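PDB 5MZ5: ALDH21) from Physcomitrella patens subsp. patens, which oxidises succinic semialdehyde to succinate with NADP(+) as cofactor, as a tetrameric member of the aldehyde dehydrogenase family. Local coordinates for residues E99-L104 and V146-S151; T123-K128 and S215-S220; R134-R139 and N189-L194; I203-P208 and Y496-M501. All coordinates share one frame; numbering follows the deposited sequence.

Interaction 1: E99-L104 and V146-S151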
loop_
_atom_site.group_PDB
_atom_site.type_symbol
_atom_site.label_atom_id
_atom_site.label_comp_id
_atom_site.label_asym_id
_atom_site.label_seq_id
_atom_site.Cartn_x
_atom_site.Cartn_y
_atom_site.Cartn_z
ATOM N N GLU A 99 23.211 -2.773 4.875
ATOM C CA GLU A 99 24.264 -2.050 5.609
ATOM C C GLU A 99 23.636 -1.077 6.583
ATOM O O GLU A 99 24.101 -0.982 7.713
ATOM C CB GLU A 99 25.236 -1.316 4.661
ATOM C CG GLU A 99 26.082 -2.255 3.829
ATOM C CD GLU A 99 27.095 -1.586 2.921
ATOM O OE1 GLU A 99 28.300 -1.897 3.066
ATOM O OE2 GLU A 99 26.697 -0.746 2.079
ATOM N N ARG A 100 22.563 -0.376 6.158
ATOM C CA ARG A 100 21.810 0.554 7.015
ATOM C C ARG A 100 21.178 -0.248 8.159
ATOM O O ARG A 100 21.277 0.167 9.310
ATOM C CB ARG A 100 20.743 1.339 6.228
ATOM C CG ARG A 100 21.321 2.217 5.125
ATOM C CD ARG A 100 20.292 3.177 4.548
ATOM N NE ARG A 100 19.049 2.524 4.125
ATOM C CZ ARG A 100 18.817 2.058 2.900
ATOM N NH1 ARG A 100 17.654 1.498 2.608
ATOM N NH2 ARG A 100 19.741 2.170 1.951
ATOM N N LYS A 101 20.625 -1.447 7.840
ATOM C CA LYS A 101 20.049 -2.366 8.819
ATOM C C LYS A 101 21.090 -2.826 9.843
ATOM O O LYS A 101 20.787 -2.858 11.036
ATOM C CB LYS A 101 19.450 -3.590 8.115
ATOM C CG LYS A 101 18.601 -4.461 9.045
ATOM C CD LYS A 101 18.083 -5.696 8.346
ATOM C CE LYS A 101 17.064 -6.384 9.219
ATOM N NZ LYS A 101 16.861 -7.793 8.823
ATOM N N ALA A 102 22.291 -3.232 9.371
ATOM C CA ALA A 102 23.386 -3.698 10.223
ATOM C C ALA A 102 23.805 -2.626 11.243
ATOM O O ALA A 102 24.063 -2.976 12.395
ATOM C CB ALA A 102 24.583 -4.154 9.381
ATOM N N VAL A 103 23.830 -1.330 10.838
ATOM C CA VAL A 103 24.161 -0.213 11.744
ATOM C C VAL A 103 23.121 -0.190 12.886
ATOM O O VAL A 103 23.491 -0.194 14.065
ATOM C CB VAL A 103 24.218 1.181 11.034
ATOM C CG1 VAL A 103 24.440 2.314 12.043
ATOM C CG2 VAL A 103 25.275 1.217 9.932
ATOM N N LEU A 104 21.829 -0.171 12.515
ATOM C CA LEU A 104 20.714 -0.098 13.457
ATOM C C LEU A 104 20.639 -1.304 14.394
ATOM O O LEU A 104 20.324 -1.137 15.569
ATOM C CB LEU A 104 19.387 0.139 12.702
ATOM C CG LEU A 104 19.304 1.449 11.935
ATOM C CD1 LEU A 104 18.332 1.373 10.804
ATOM C CD2 LEU A 104 19.012 2.632 12.868
ATOM N N VAL A 146 12.565 -1.069 15.213
ATOM C CA VAL A 146 11.583 -0.740 14.169
ATOM C C VAL A 146 12.345 -0.143 12.961
ATOM O O VAL A 146 12.061 -0.525 11.823
ATOM C CB VAL A 146 10.439 0.206 14.660
ATOM C CG1 VAL A 146 9.560 0.670 13.500
ATOM C CG2 VAL A 146 9.581 -0.466 15.734
ATOM N N ALA A 147 13.319 0.767 13.218
ATOM C CA ALA A 147 14.103 1.400 12.161
ATOM C C ALA A 147 14.919 0.388 11.379
ATOM O O ALA A 147 14.950 0.480 10.151
ATOM C CB ALA A 147 14.993 2.501 12.719
ATOM N N ALA A 148 15.535 -0.604 12.077
ATOM C CA ALA A 148 16.303 -1.674 11.427
ATOM C C ALA A 148 15.410 -2.425 10.422
ATOM O O ALA A 148 15.829 -2.667 9.287
ATOM C CB ALA A 148 16.855 -2.651 12.475
ATOM N N GLU A 149 14.156 -2.731 10.826
ATOM C CA GLU A 149 13.197 -3.454 9.982
ATOM C C GLU A 149 12.681 -2.620 8.834
ATOM O O GLU A 149 12.449 -3.154 7.751
ATOM C CB GLU A 149 12.039 -3.989 10.840
ATOM C CG GLU A 149 12.548 -4.958 11.881
ATOM C CD GLU A 149 11.607 -5.275 13.016
ATOM O OE1 GLU A 149 10.440 -4.816 12.999
ATOM O OE2 GLU A 149 12.063 -5.969 13.948
ATOM N N GLU A 150 12.488 -1.310 9.074
ATOM C CA GLU A 150 12.025 -0.364 8.067
ATOM C C GLU A 150 13.110 -0.038 7.021
ATOM O O GLU A 150 12.767 0.234 5.871
ATOM C CB GLU A 150 11.494 0.922 8.706
ATOM C CG GLU A 150 10.194 0.755 9.487
ATOM C CD GLU A 150 8.969 0.241 8.744
ATOM O OE1 GLU A 150 8.083 -0.339 9.411
ATOM O OE2 GLU A 150 8.874 0.440 7.513
ATOM N N SER A 151 14.401 -0.067 7.413
ATOM C CA SER A 151 15.534 0.228 6.509
ATOM C C SER A 151 15.585 -0.673 5.253
ATOM O O SER A 151 16.082 -0.227 4.211
ATOM C CB SER A 151 16.866 0.184 7.258
ATOM O OG SER A 151 17.254 -1.143 7.556
#
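Leu104 of helix 97-113 straddles Ala147 of helix 130-151, its two methyls CD1 and CD2 each 4.0 Å from Ala147 CB. Its own CB rests on Ala148 CB at 3.8 Å, and CD1 also touches the Ser151 methylene. One turn earlier, Lys101 turns CG anti to its backbone N and runs on extended alongside Ala148 O: CG passes 3.3 Å from Ala148 O, while CB lies 3.3 Å from Ser151 OG. The two helices form an antiparallel pair within the mostly helical N-terminal part of the coenzyme-binding domain, with directions 172° apart and axes 8.2 Å apart, a spacing that the two alanines and the serine allow. Ser151 holds OG between its backbone N and carbonyl carbon (chi1 74°), from where it donates to Ala148 O at 2.7 Å, so the buried hydroxyl is satisfied by its own helix. Arg100 bends at chi3 and brings NH1 into the plane of the Ser151 carbonyl, 2.8 Å from the oxygen, in a bent bond (131° at the hydrogen); its NE donates to Ala204 O. Lys101 NZ forms a salt bridge with Glu149 of the second subunit, and Glu149 of this chain pairs in the same way with Lys101 of the second subunit.

Interaction 2: T123-K128 and S215-S220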
loop_
_atom_site.group_PDB
_atom_site.type_symbol
_atom_site.label_atom_id
_atom_site.label_comp_id
_atom_site.label_asym_id
_atom_site.label_seq_id
_atom_site.Cartn_x
_atom_site.Cartn_y
_atom_site.Cartn_z
ATOM N N THR A 123 18.411 8.728 34.439
ATOM C CA THR A 123 17.848 9.178 35.717
ATOM C C THR A 123 18.671 10.337 36.298
ATOM O O THR A 123 18.111 11.341 36.735
ATOM C CB THR A 123 17.740 7.984 36.674
ATOM O OG1 THR A 123 16.650 7.205 36.217
ATOM C CG2 THR A 123 17.488 8.404 38.140
ATOM N N MET A 124 19.999 10.193 36.277
ATOM C CA MET A 124 20.930 11.199 36.765
ATOM C C MET A 124 20.747 12.560 36.047
ATOM O O MET A 124 20.528 13.579 36.715
ATOM C CB MET A 124 22.376 10.657 36.663
ATOM C CG MET A 124 23.443 11.553 37.274
ATOM S SD MET A 124 23.935 12.872 36.125
ATOM C CE MET A 124 25.020 11.935 35.032
ATOM N N GLU A 125 20.843 12.578 34.705
ATOM C CA GLU A 125 20.770 13.843 33.974
ATOM C C GLU A 125 19.352 14.397 33.770
ATOM O O GLU A 125 19.227 15.586 33.499
ATOM C CB GLU A 125 21.503 13.743 32.633
ATOM C CG GLU A 125 20.764 12.923 31.582
ATOM C CD GLU A 125 21.383 12.942 30.203
ATOM O OE1 GLU A 125 22.305 13.755 29.979
ATOM O OE2 GLU A 125 20.929 12.164 29.338
ATOM N N SER A 126 18.309 13.545 33.825
ATOM C CA SER A 126 16.949 14.028 33.586
ATOM C C SER A 126 16.113 14.167 34.853
ATOM O O SER A 126 15.124 14.903 34.853
ATOM C CB SER A 126 16.236 13.153 32.554
ATOM O OG SER A 126 15.799 11.931 33.124
ATOM N N GLY A 127 16.502 13.452 35.909
ATOM C CA GLY A 127 15.754 13.446 37.157
ATOM C C GLY A 127 14.548 12.521 37.128
ATOM O O GLY A 127 13.767 12.499 38.080
ATOM N N LYS A 128 14.352 11.757 36.035
ATOM C CA LYS A 128 13.209 10.844 35.953
ATOM C C LYS A 128 13.452 9.589 36.795
ATOM O O LYS A 128 14.585 9.114 36.855
ATOM C CB LYS A 128 12.795 10.525 34.498
ATOM C CG LYS A 128 13.682 9.515 33.738
ATOM C CD LYS A 128 13.200 9.259 32.318
ATOM C CE LYS A 128 13.193 10.513 31.462
ATOM N NZ LYS A 128 12.083 10.485 30.467
ATOM N N SER A 215 21.329 20.910 26.144
ATOM C CA SER A 215 22.492 21.177 26.990
ATOM C C SER A 215 22.343 20.671 28.427
ATOM O O SER A 215 23.345 20.295 29.030
ATOM C CB SER A 215 22.862 22.655 26.954
ATOM O OG SER A 215 23.533 22.904 25.731
ATOM N N ARG A 216 21.108 20.590 28.940
ATOM C CA ARG A 216 20.824 20.066 30.283
ATOM C C ARG A 216 20.926 18.539 30.341
ATOM O O ARG A 216 21.229 17.997 31.401
ATOM C CB ARG A 216 19.436 20.514 30.764
ATOM C CG ARG A 216 19.478 21.778 31.609
ATOM C CD ARG A 216 18.116 22.153 32.179
ATOM N NE ARG A 216 17.208 22.656 31.146
ATOM C CZ ARG A 216 16.146 23.425 31.378
ATOM N NH1 ARG A 216 15.853 23.812 32.612
ATOM N NH2 ARG A 216 15.379 23.824 30.372
ATOM N N THR A 217 20.617 17.839 29.215
ATOM C CA THR A 217 20.610 16.378 29.147
ATOM C C THR A 217 21.361 15.841 27.889
ATOM O O THR A 217 20.749 15.127 27.092
ATOM C CB THR A 217 19.150 15.873 29.153
ATOM O OG1 THR A 217 18.502 16.365 27.976
ATOM C CG2 THR A 217 18.369 16.250 30.410
ATOM N N PRO A 218 22.681 16.096 27.702
ATOM C CA PRO A 218 23.334 15.625 26.465
ATOM C C PRO A 218 23.946 14.234 26.496
ATOM O O PRO A 218 24.349 13.744 25.452
ATOM C CB PRO A 218 24.442 16.670 26.259
ATOM C CG PRO A 218 24.839 17.044 27.649
ATOM C CD PRO A 218 23.611 16.915 28.518
ATOM N N LEU A 219 24.096 13.640 27.680
ATOM C CA LEU A 219 24.836 12.391 27.849
ATOM C C LEU A 219 24.237 11.201 27.149
ATOM O O LEU A 219 24.997 10.353 26.691
ATOM C CB LEU A 219 25.079 12.076 29.329
ATOM C CG LEU A 219 25.569 13.224 30.204
ATOM C CD1 LEU A 219 25.619 12.781 31.634
ATOM C CD2 LEU A 219 26.937 13.778 29.721
ATOM N N SER A 220 22.896 11.132 27.061
ATOM C CA SER A 220 22.160 10.051 26.390
ATOM C C SER A 220 22.468 10.078 24.907
ATOM O O SER A 220 22.717 9.021 24.302
ATOM C CB SER A 220 20.658 10.179 26.629
ATOM O OG SER A 220 20.365 9.889 27.981
#
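A single buried carboxylate, that of Glu125, takes all three hydrogen bonds of this contact from two successive residues, Leu219 and Ser220, near the N-terminal end of helix 219-229. OE1 receives Leu219 N at 2.9 Å on its syn lone pair. OE2 is shared: Ser220 OG meets it at 2.7 Å nearly in line with the C-O bond, and Ser220 N reaches it at 3.2 Å from the syn side, tilted out of the carboxylate plane. Glu125 gets there by placing CG in the crowded position between its backbone N and carbonyl carbon (chi1 74°), then running straight out across Thr217. The N-terminal end of helix 219-229 would probably stabilise the negative charge. An alanine in place of Glu125 would probably leave Leu219 N, Ser220 N and the Ser220 hydroxyl without their acceptor and open a gap beside Thr217. Thr217 CG2 sits 3.3 Å from Glu125 O, and Met124 CE touches Leu219 CD1 at 3.6 Å, the two side chains crossing near a right angle. The contact joins the end of helix 115-126 to the turn carrying Ser215, an NADP(+)-binding residue; Lys61 NZ bridges Glu125 O and Arg216 O, while strands 55-59 and 66-71 pack on Leu219 through Val58, Ala68 and Val70.

Interaction 3: R134-R139 and N189-L194. With GOL (glycerol), chain E.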
loop_
_atom_site.group_PDB
_atom_site.type_symbol
_atom_site.label_atom_id
_atom_site.label_comp_id
_atom_site.label_asym_id
_atom_site.label_seq_id
_atom_site.Cartn_x
_atom_site.Cartn_y
_atom_site.Cartn_z
ATOM N N ARG A 134 14.352 3.124 32.755
ATOM C CA ARG A 134 14.450 1.756 32.193
ATOM C C ARG A 134 13.424 1.572 31.088
ATOM O O ARG A 134 13.767 1.025 30.041
ATOM C CB ARG A 134 14.287 0.671 33.275
ATOM C CG ARG A 134 15.493 0.604 34.212
ATOM C CD ARG A 134 15.446 -0.610 35.115
ATOM N NE ARG A 134 16.451 -0.512 36.174
ATOM C CZ ARG A 134 16.170 -0.432 37.472
ATOM N NH1 ARG A 134 14.911 -0.482 37.891
ATOM N NH2 ARG A 134 17.146 -0.313 38.361
ATOM N N GLY A 135 12.205 2.099 31.308
ATOM C CA GLY A 135 11.119 2.101 30.325
ATOM C C GLY A 135 11.522 2.872 29.074
ATOM O O GLY A 135 11.240 2.432 27.957
ATOM N N GLU A 136 12.249 3.995 29.248
ATOM C CA GLU A 136 12.749 4.817 28.139
ATOM C C GLU A 136 13.845 4.106 27.315
ATOM O O GLU A 136 13.893 4.299 26.096
ATOM C CB GLU A 136 13.203 6.202 28.612
ATOM C CG GLU A 136 13.704 7.075 27.473
ATOM C CD GLU A 136 14.035 8.526 27.746
ATOM O OE1 GLU A 136 14.530 9.192 26.816
ATOM O OE2 GLU A 136 13.837 8.995 28.886
ATOM N N VAL A 137 14.721 3.307 27.981
ATOM C CA VAL A 137 15.775 2.546 27.300
ATOM C C VAL A 137 15.126 1.405 26.453
ATOM O O VAL A 137 15.477 1.253 25.290
ATOM C CB VAL A 137 16.934 2.082 28.237
ATOM C CG1 VAL A 137 18.061 1.431 27.440
ATOM C CG2 VAL A 137 17.493 3.268 29.041
ATOM N N THR A 138 14.102 0.725 26.993
ATOM C CA THR A 138 13.336 -0.323 26.303
ATOM C C THR A 138 12.653 0.257 25.067
ATOM O O THR A 138 12.651 -0.375 24.017
ATOM C CB THR A 138 12.278 -0.939 27.266
ATOM O OG1 THR A 138 12.932 -1.443 28.430
ATOM C CG2 THR A 138 11.448 -2.050 26.612
ATOM N N ARG A 139 12.040 1.434 25.204
ATOM C CA ARG A 139 11.352 2.075 24.095
ATOM C C ARG A 139 12.347 2.526 23.020
ATOM O O ARG A 139 12.008 2.467 21.839
ATOM C CB ARG A 139 10.498 3.239 24.599
ATOM C CG ARG A 139 9.199 2.782 25.272
ATOM C CD ARG A 139 8.336 3.977 25.661
ATOM N NE ARG A 139 7.943 4.733 24.477
ATOM C CZ ARG A 139 7.546 5.998 24.480
ATOM N NH1 ARG A 139 7.448 6.667 25.621
ATOM N NH2 ARG A 139 7.254 6.609 23.339
ATOM N N ASN A 189 13.297 16.294 28.112
ATOM C CA ASN A 189 12.310 15.443 28.820
ATOM C C ASN A 189 12.402 13.923 28.495
ATOM O O ASN A 189 12.080 13.105 29.375
ATOM C CB ASN A 189 10.886 15.955 28.662
ATOM C CG ASN A 189 10.360 15.987 27.255
ATOM O OD1 ASN A 189 10.828 16.736 26.393
ATOM N ND2 ASN A 189 9.309 15.251 27.027
ATOM N N PHE A 190 12.827 13.546 27.275
ATOM C CA PHE A 190 13.100 12.129 26.929
ATOM C C PHE A 190 14.406 12.208 26.139
ATOM O O PHE A 190 14.379 12.106 24.907
ATOM C CB PHE A 190 11.983 11.482 26.088
ATOM C CG PHE A 190 10.774 11.012 26.862
ATOM C CD1 PHE A 190 9.747 11.898 27.193
ATOM C CD2 PHE A 190 10.644 9.680 27.238
ATOM C CE1 PHE A 190 8.631 11.464 27.927
ATOM C CE2 PHE A 190 9.529 9.245 27.971
ATOM C CZ PHE A 190 8.527 10.138 28.303
ATOM N N PRO A 191 15.549 12.476 26.817
ATOM C CA PRO A 191 16.800 12.734 26.079
ATOM C C PRO A 191 17.402 11.565 25.313
ATOM O O PRO A 191 18.364 11.774 24.562
ATOM C CB PRO A 191 17.754 13.248 27.152
ATOM C CG PRO A 191 17.240 12.709 28.414
ATOM C CD PRO A 191 15.754 12.630 28.274
ATOM N N LEU A 192 16.853 10.364 25.480
ATOM C CA LEU A 192 17.322 9.225 24.710
ATOM C C LEU A 192 16.294 8.863 23.630
ATOM O O LEU A 192 16.637 8.845 22.449
ATOM C CB LEU A 192 17.663 8.037 25.623
ATOM C CG LEU A 192 18.176 6.770 24.932
ATOM C CD1 LEU A 192 19.593 6.950 24.385
ATOM C CD2 LEU A 192 18.087 5.577 25.856
ATOM N N ASN A 193 15.036 8.611 24.038
ATOM C CA ASN A 193 13.963 8.224 23.134
ATOM C C ASN A 193 13.636 9.278 22.081
ATOM O O ASN A 193 13.444 8.919 20.923
ATOM C CB ASN A 193 12.697 7.788 23.895
ATOM C CG ASN A 193 11.630 7.200 22.982
ATOM O OD1 ASN A 193 10.642 7.853 22.652
ATOM N ND2 ASN A 193 11.887 6.045 22.417
ATOM N N LEU A 194 13.575 10.559 22.458
ATOM C CA LEU A 194 13.227 11.600 21.495
ATOM C C LEU A 194 14.407 11.931 20.573
ATOM O O LEU A 194 14.189 12.465 19.480
ATOM C CB LEU A 194 12.575 12.835 22.140
ATOM C CG LEU A 194 11.143 12.550 22.711
ATOM C CD1 LEU A 194 10.581 13.739 23.507
ATOM C CD2 LEU A 194 10.162 12.141 21.617
HETATM C C1 GOL E . 7.822 9.897 23.604
HETATM O O1 GOL E . 9.067 9.695 24.254
HETATM C C2 GOL E . 6.764 10.393 24.564
HETATM O O2 GOL E . 5.980 9.288 25.024
HETATM C C3 GOL E . 5.862 11.394 23.883
HETATM O O3 GOL E . 6.550 12.602 23.576
#
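Glu136 reaches from helix 130-151 into the bend that Phe190, Pro191, Leu192 and Asn193 make before helix 193-205. From CB the chain runs fully extended, CG anti to the backbone N (chi1 -179°). CG lies 3.8 Å from Asn193 CB, and CD comes within 3.6 Å of Phe190 CD2, the carboxylate turned 52° from the ring plane. At the tip OE1 is gripped twice: Asn193 N donates at 2.9 Å on the anti lone pair in an almost straight bond (169°), and Leu192 N, also at 2.9 Å, arrives nearly in line with the C-O bond. OE2 forms a salt bridge with Lys128, whose amine also donates to Asn189 O and lies against the Phe190 ring, a cation that would favour the ionised carboxylate. An alanine in place of Glu136 would probably leave the amides of Leu192 and Asn193 without their acceptor and Lys128 without its counter-charge, freeing the bend to shift. Arg139 and Asn189 bind succinate in this enzyme, and here a glycerol occupies the neighbourhood. Arg139 NH1 donates to glycerol O2 at 3.1 Å, while glycerol O1 donates to Asn193 OD1 at 2.9 Å and sits over a face of the Phe190 ring. Asp477 pairs with Arg139 NE, and Tyr481 also bonds the glycerol. Val137 CG2 also meets Leu192 CD2; Leu192 continues onto helix 219-229 at Ser220 and Leu224, and Leu122 of helix 115-126 packs on Glu136 and Pro191.

Interaction 4: I203-P208 and Y496-M501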
loop_
_atom_site.group_PDB
_atom_site.type_symbol
_atom_site.label_atom_id
_atom_site.label_comp_id
_atom_site.label_asym_id
_atom_site.label_seq_id
_atom_site.Cartn_x
_atom_site.Cartn_y
_atom_site.Cartn_z
ATOM N N ILE A 203 19.323 7.121 9.820
ATOM C CA ILE A 203 20.175 5.977 9.489
ATOM C C ILE A 203 19.384 4.959 8.608
ATOM O O ILE A 203 19.923 4.494 7.615
ATOM C CB ILE A 203 20.786 5.329 10.763
ATOM C CG1 ILE A 203 21.734 6.325 11.476
ATOM C CG2 ILE A 203 21.514 4.011 10.423
ATOM C CD1 ILE A 203 22.099 5.973 12.928
ATOM N N ALA A 204 18.102 4.693 8.933
ATOM C CA ALA A 204 17.253 3.767 8.175
ATOM C C ALA A 204 17.081 4.190 6.705
ATOM O O ALA A 204 16.959 3.337 5.823
ATOM C CB ALA A 204 15.889 3.623 8.854
ATOM N N VAL A 205 17.104 5.506 6.453
ATOM C CA VAL A 205 16.962 6.125 5.150
ATOM C C VAL A 205 18.320 6.336 4.433
ATOM O O VAL A 205 18.400 6.168 3.221
ATOM C CB VAL A 205 16.137 7.427 5.306
ATOM C CG1 VAL A 205 16.436 8.448 4.216
ATOM C CG2 VAL A 205 14.648 7.107 5.376
ATOM N N GLY A 206 19.354 6.680 5.185
ATOM C CA GLY A 206 20.675 6.953 4.638
ATOM C C GLY A 206 20.947 8.443 4.515
ATOM O O GLY A 206 21.508 8.892 3.509
ATOM N N CYS A 207 20.549 9.218 5.543
ATOM C CA CYS A 207 20.781 10.666 5.647
ATOM C C CYS A 207 21.898 10.932 6.641
ATOM O O CYS A 207 21.755 10.525 7.791
ATOM C CB CYS A 207 19.522 11.398 6.109
ATOM S SG CYS A 207 18.287 11.678 4.829
ATOM N N PRO A 208 22.939 11.723 6.301
ATOM C CA PRO A 208 23.895 12.142 7.343
ATOM C C PRO A 208 23.215 13.206 8.235
ATOM O O PRO A 208 22.255 13.861 7.812
ATOM C CB PRO A 208 25.057 12.740 6.538
ATOM C CG PRO A 208 24.415 13.254 5.299
ATOM C CD PRO A 208 23.255 12.346 4.992
ATOM N N TYR A 496 6.948 7.068 9.625
ATOM C CA TYR A 496 6.461 8.424 9.296
ATOM C C TYR A 496 7.602 9.439 9.315
ATOM O O TYR A 496 7.658 10.288 8.428
ATOM C CB TYR A 496 5.302 8.837 10.228
ATOM C CG TYR A 496 4.231 7.771 10.323
ATOM C CD1 TYR A 496 4.308 6.761 11.282
ATOM C CD2 TYR A 496 3.173 7.732 9.416
ATOM C CE1 TYR A 496 3.355 5.744 11.338
ATOM C CE2 TYR A 496 2.220 6.712 9.459
ATOM C CZ TYR A 496 2.299 5.742 10.442
ATOM O OH TYR A 496 1.337 4.767 10.494
ATOM N N ALA A 497 8.530 9.348 10.321
ATOM C CA ALA A 497 9.707 10.230 10.367
ATOM C C ALA A 497 10.572 9.977 9.127
ATOM O O ALA A 497 11.052 10.937 8.522
ATOM C CB ALA A 497 10.522 9.995 11.628
ATOM N N MET A 498 10.690 8.686 8.699
ATOM C CA MET A 498 11.426 8.309 7.483
ATOM C C MET A 498 10.870 8.987 6.235
ATOM O O MET A 498 11.656 9.436 5.413
ATOM C CB MET A 498 11.453 6.794 7.291
ATOM C CG MET A 498 12.362 6.123 8.250
ATOM S SD MET A 498 12.111 4.350 8.271
ATOM C CE MET A 498 12.888 3.934 6.664
ATOM N N ASP A 499 9.526 9.094 6.111
ATOM C CA ASP A 499 8.868 9.775 4.984
ATOM C C ASP A 499 9.374 11.213 4.769
ATOM O O ASP A 499 9.617 11.614 3.631
ATOM C CB ASP A 499 7.343 9.790 5.170
ATOM C CG ASP A 499 6.639 8.602 4.576
ATOM O OD1 ASP A 499 6.805 8.362 3.346
ATOM O OD2 ASP A 499 5.867 7.943 5.315
ATOM N N ASP A 500 9.559 11.974 5.868
ATOM C CA ASP A 500 10.039 13.353 5.828
ATOM C C ASP A 500 11.525 13.479 5.461
ATOM O O ASP A 500 11.956 14.543 5.022
ATOM C CB ASP A 500 9.718 14.073 7.149
ATOM C CG ASP A 500 8.213 14.213 7.385
ATOM O OD1 ASP A 500 7.495 14.596 6.441
ATOM O OD2 ASP A 500 7.752 13.862 8.470
ATOM N N MET A 501 12.295 12.391 5.619
ATOM C CA MET A 501 13.719 12.322 5.264
ATOM C C MET A 501 13.928 11.724 3.863
ATOM O O MET A 501 15.055 11.425 3.454
ATOM C CB MET A 501 14.479 11.524 6.321
ATOM C CG MET A 501 14.594 12.272 7.607
ATOM S SD MET A 501 15.169 11.265 8.967
ATOM C CE MET A 501 14.775 12.344 10.347
#
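The bond from Met501 N to Met498 O, 3.0 Å long, turns the chain at the end of helix 494-500 and sets both methionines against Val205 and its neighbours. Apolar packing carries the contact itself. Val205 places CG1 anti to its backbone N (chi1 154°), which splits its two methyls between the methionines: CG2 lies 3.7 Å from Met498 CB, and CG1 comes 3.4 Å from Met501 O. The chains of Val205 and Met498 slide past each other in opposite directions. Met498 is extended as far as SD and then bends at chi3 (73°), which folds CE back onto Ala204 CB at 3.7 Å, with Val205 CG2 close by. In the fold this is the end of the helix in a beta-alpha-beta crossover of the Rossmann type, strand 182-185, helix 193-205, strand 209-212. The helix stops in a Schellman motif: Gly206, with positive phi, is the C-prime residue, Cys207 N bonds to Ala202 O and Gly206 N to Ile203 O. The backbone turned in this way brings Cys207 SG to 4.1 Å from Met501 CB. From there Met501 extends away, along Pro201 and Ala202. Just beyond begins strand 502-510, which, as in other aldehyde dehydrogenases, probably belongs to the oligomerisation arm. Ala204 also packs against Leu104, Ala147 and Ser151.

In the fold
The four contacts fall into two touching pairs. Interactions 2 and 3 have centres 11 Å apart and meet through the salt bridge between Lys128 and Glu136; interaction 3 is nested along the chain inside the loop that interaction 2 closes. Interactions 1 and 4, also 11 Å apart, touch through Arg100 and Ala204 and through Glu150 and Met498. Helix 130-151 carries both interaction 1 and interaction 3, and helix 193-205 runs from interaction 3 to interaction 4, spanning about 20 Å between centres. These two helices thus connect the residues round the succinate and NADP(+) sites with the subunit interface at interaction 1 and the C-terminal segment that interaction 4 brings back.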